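Side-chain contacts in chinitase A (PDB 3EBV), which probably hydrolyses internal links of chitin, this chain being the family 18 glycosyl hydrolase domain of a longer, probably secreted protein: residues V61-F64 with K65-V68; V199-L202 with T203-C207. All blocks are in the same frame, centred on the assembly; numbering follows the deposited sequence.

Contact 1 (V61-F64 with K65-V68)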
loop_
_atom_site.group_PDB
_atom_site.type_symbol
_atom_site.label_atom_id
_atom_site.label_comp_id
_atom_site.label_asym_id
_atom_site.label_seq_id
_atom_site.Cartn_x
_atom_site.Cartn_y
_atom_site.Cartn_z
ATOM N N VAL A 61 -11.938 15.814 14.234
ATOM C CA VAL A 61 -11.136 14.721 14.814
ATOM C C VAL A 61 -12.033 13.674 15.477
ATOM O O VAL A 61 -11.853 12.466 15.287
ATOM C CB VAL A 61 -10.042 15.247 15.794
ATOM C CG1 VAL A 61 -9.386 14.108 16.570
ATOM C CG2 VAL A 61 -8.987 16.039 15.025
ATOM N N ASP A 62 -13.018 14.129 16.259
ATOM C CA ASP A 62 -13.925 13.189 16.901
ATOM C C ASP A 62 -14.682 12.291 15.909
ATOM O O ASP A 62 -14.839 11.095 16.143
ATOM C CB ASP A 62 -14.900 13.931 17.830
ATOM C CG ASP A 62 -14.270 14.303 19.179
ATOM O OD1 ASP A 62 -13.099 13.940 19.471
ATOM O OD2 ASP A 62 -14.978 14.971 19.962
ATOM N N GLN A 63 -15.168 12.885 14.817
ATOM C CA GLN A 63 -15.900 12.123 13.812
ATOM C C GLN A 63 -14.959 11.146 13.071
ATOM O O GLN A 63 -15.341 10.007 12.824
ATOM C CB GLN A 63 -16.624 13.032 12.824
ATOM C CG GLN A 63 -17.565 12.280 11.917
ATOM C CD GLN A 63 -18.671 11.544 12.682
ATOM O OE1 GLN A 63 -18.730 10.303 12.706
ATOM N NE2 GLN A 63 -19.562 12.319 13.308
ATOM N N PHE A 64 -13.761 11.617 12.766
ATOM C CA PHE A 64 -12.715 10.750 12.138
ATOM C C PHE A 64 -12.427 9.534 13.037
ATOM O O PHE A 64 -12.504 8.359 12.592
ATOM C CB PHE A 64 -11.462 11.583 11.902
ATOM C CG PHE A 64 -10.280 10.784 11.417
ATOM C CD1 PHE A 64 -10.223 10.378 10.076
ATOM C CD2 PHE A 64 -9.255 10.436 12.277
ATOM C CE1 PHE A 64 -9.127 9.641 9.597
ATOM C CE2 PHE A 64 -8.166 9.692 11.829
ATOM C CZ PHE A 64 -8.099 9.306 10.465
ATOM N N LYS A 65 -12.168 9.795 14.318
ATOM C CA LYS A 65 -11.937 8.697 15.253
ATOM C C LYS A 65 -13.103 7.722 15.322
ATOM O O LYS A 65 -12.901 6.506 15.399
ATOM C CB LYS A 65 -11.575 9.211 16.659
ATOM C CG LYS A 65 -10.247 9.891 16.752
ATOM C CD LYS A 65 -9.967 10.254 18.208
ATOM C CE LYS A 65 -8.674 11.020 18.356
ATOM N NZ LYS A 65 -8.492 11.513 19.779
ATOM N N ALA A 66 -14.334 8.260 15.316
ATOM C CA ALA A 66 -15.526 7.432 15.353
ATOM C C ALA A 66 -15.688 6.572 14.093
ATOM O O ALA A 66 -16.071 5.403 14.159
ATOM C CB ALA A 66 -16.790 8.321 15.569
ATOM N N ASP A 67 -15.386 7.197 12.948
ATOM C CA ASP A 67 -15.443 6.534 11.654
ATOM C C ASP A 67 -14.408 5.389 11.593
ATOM O O ASP A 67 -14.729 4.304 11.108
ATOM C CB ASP A 67 -15.135 7.535 10.551
ATOM C CG ASP A 67 -16.295 8.518 10.277
ATOM O OD1 ASP A 67 -17.386 8.360 10.883
ATOM O OD2 ASP A 67 -16.087 9.424 9.445
ATOM N N VAL A 68 -13.198 5.651 12.097
ATOM C CA VAL A 68 -12.184 4.588 12.197
ATOM C C VAL A 68 -12.696 3.398 13.035
ATOM O O VAL A 68 -12.609 2.242 12.603
ATOM C CB VAL A 68 -10.848 5.138 12.694
ATOM C CG1 VAL A 68 -9.867 3.991 13.015
ATOM C CG2 VAL A 68 -10.230 6.111 11.663
#
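K65 runs back over the first turn of its helix and lies alongside V61, the two side chains pointing the same way. Starting from the backbone, CB of K65 sits 3.5 Å from V61 O, the carbonyl that also takes the K65 N-H in a nearly straight bond of 2.9 Å. CG, anti to the carbonyl carbon of its own residue (chi1 -68°), is turned back toward the start of the helix and stays on that oxygen. CD moves away from it, and CE reaches the aliphatic tip of V61, 3.6 Å from CG1. With every bond beyond CG extended, NZ is carried past V61 to a salt bridge with E110 of helix 94-111; Y111 of that helix packs on V61, F64 and K65. One turn further on, V68 puts a methyl over one face of F64: CG2 lies 4.1 Å from the ring centroid, only 15° off the normal and displaced toward the rim, a CH-pi contact. V61 with K65 and F64 with V68, each i to i+4 over backbone bonds such as V68 N to F64 O (2.8 Å), mark the first turns of an alpha-helix, here one packed against its neighbour on the outside of a TIM barrel.

Contact 2 (V199-L202 with T203-C207)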
loop_
_atom_site.group_PDB
_atom_site.type_symbol
_atom_site.label_atom_id
_atom_site.label_comp_id
_atom_site.label_asym_id
_atom_site.label_seq_id
_atom_site.Cartn_x
_atom_site.Cartn_y
_atom_site.Cartn_z
ATOM N N VAL A 199 -0.954 -6.167 -18.790
ATOM C CA VAL A 199 -1.078 -7.275 -17.848
ATOM C C VAL A 199 0.316 -7.851 -17.530
ATOM O O VAL A 199 0.597 -8.208 -16.372
ATOM C CB VAL A 199 -2.030 -8.367 -18.387
ATOM C CG1 VAL A 199 -1.477 -9.016 -19.568
ATOM C CG2 VAL A 199 -2.273 -9.457 -17.319
ATOM N N ASP A 200 1.230 -7.917 -18.504
ATOM C CA ASP A 200 2.547 -8.522 -18.293
ATOM C C ASP A 200 3.407 -7.717 -17.306
ATOM O O ASP A 200 4.224 -8.273 -16.582
ATOM C CB ASP A 200 3.339 -8.598 -19.625
ATOM C CG ASP A 200 2.920 -9.742 -20.544
ATOM O OD1 ASP A 200 2.207 -10.674 -20.112
ATOM O OD2 ASP A 200 3.366 -9.657 -21.716
ATOM N N PHE A 201 3.236 -6.392 -17.289
ATOM C CA PHE A 201 3.995 -5.592 -16.295
ATOM C C PHE A 201 3.593 -6.040 -14.900
ATOM O O PHE A 201 4.461 -6.155 -14.017
ATOM C CB PHE A 201 3.615 -4.141 -16.484
ATOM C CG PHE A 201 4.527 -3.127 -15.795
ATOM C CD1 PHE A 201 5.807 -2.848 -16.269
ATOM C CD2 PHE A 201 4.034 -2.412 -14.697
ATOM C CE1 PHE A 201 6.595 -1.832 -15.653
ATOM C CE2 PHE A 201 4.831 -1.400 -14.088
ATOM C CZ PHE A 201 6.067 -1.106 -14.545
ATOM N N LEU A 202 2.305 -6.291 -14.690
ATOM C CA LEU A 202 1.849 -6.745 -13.374
ATOM C C LEU A 202 2.402 -8.122 -13.037
ATOM O O LEU A 202 2.958 -8.356 -11.965
ATOM C CB LEU A 202 0.317 -6.742 -13.290
ATOM C CG LEU A 202 -0.342 -5.399 -13.674
ATOM C CD1 LEU A 202 -1.844 -5.467 -13.518
ATOM C CD2 LEU A 202 0.232 -4.240 -12.821
ATOM N N THR A 203 2.208 -9.074 -13.960
ATOM C CA THR A 203 2.579 -10.450 -13.613
ATOM C C THR A 203 4.080 -10.692 -13.569
ATOM O O THR A 203 4.568 -11.394 -12.656
ATOM C CB THR A 203 1.908 -11.464 -14.605
ATOM O OG1 THR A 203 2.321 -11.135 -15.948
ATOM C CG2 THR A 203 0.395 -11.369 -14.522
ATOM N N ALA A 204 4.812 -10.148 -14.544
ATOM C CA ALA A 204 6.249 -10.346 -14.600
ATOM C C ALA A 204 7.025 -9.661 -13.476
ATOM O O ALA A 204 8.085 -10.157 -13.055
ATOM C CB ALA A 204 6.794 -9.960 -15.981
ATOM N N LEU A 205 6.533 -8.494 -13.028
ATOM C CA LEU A 205 7.197 -7.823 -11.906
ATOM C C LEU A 205 6.743 -8.425 -10.572
ATOM O O LEU A 205 7.582 -8.537 -9.664
ATOM C CB LEU A 205 6.907 -6.309 -11.935
ATOM C CG LEU A 205 7.858 -5.506 -12.833
ATOM C CD1 LEU A 205 7.819 -5.899 -14.302
ATOM C CD2 LEU A 205 7.508 -4.013 -12.703
ATOM N N ALA A 206 5.463 -8.799 -10.427
ATOM C CA ALA A 206 5.037 -9.511 -9.201
ATOM C C ALA A 206 5.832 -10.801 -9.029
ATOM O O ALA A 206 6.205 -11.170 -7.910
ATOM C CB ALA A 206 3.557 -9.786 -9.223
ATOM N N CYS A 207 6.133 -11.461 -10.135
ATOM C CA CYS A 207 6.939 -12.697 -10.105
ATOM C C CYS A 207 8.290 -12.495 -9.396
ATOM O O CYS A 207 8.795 -13.407 -8.728
ATOM C CB CYS A 207 7.155 -13.100 -11.584
ATOM S SG CYS A 207 8.242 -14.507 -11.852
HETATM O O HOH W 1 1.010 -12.150 -18.140
#
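F201 and L205 meet one turn apart on an alpha-helix of the TIM-barrel domain, the aromatic ring offering a face and the leucine a single methyl. The two side chains slant across each other: CD2 of L205 stands 3.8 Å from the centroid of the F201 ring, 15° from its normal, in a CH-pi contact shifted toward the rim, with CZ 3.7 Å from CD2. The ring gets there because CG of F201 is anti to the backbone N (chi1 -166°), while chi2 of L205 sets CD2 over the ring and CD1 beside F201 O. M186 packs on both residues, and Y194 also touches F201. With an alanine at F201 the L205 methyl would probably lose its aromatic platform, and a gap is likely to open beside M186 and Y194. Elsewhere on the helix D200 and T203 are turned obliquely to each other, too far apart for a direct bond, and a water joins them: it donates to D200 OD1 and accepts from T203 OG1, at 2.7 Å from each. The same carboxylate is gripped from outside, OD2 by S255 and OD1 by the backbone N of F256, which should hold its rotation. Among the backbone bonds, L205 N to F201 O is the long one at 3.3 Å, its donor standing 44° out of the carbonyl plane.

In the fold
From the N terminus the chain lays down strands 6-12 and 32-40 before contact 1 winds the start of helix 61-73, which leads into the parallel barrel strand 77-84. Further along, after strand 175-179 and the small hairpin 186-187/193-194, contact 2 opens helix 199-210, which precedes barrel strand 219-224. Each is a local winding of one helix and closes no larger loop; the two neither nest nor cross, but follow in series on opposite sides of the chain's centre, with centres about 38 Å apart. Contact 1 ties its helix to helix 94-111, whereas contact 2 joins its own to the hairpin, through the C189-C207 disulfide among other links, and to helix 237-249.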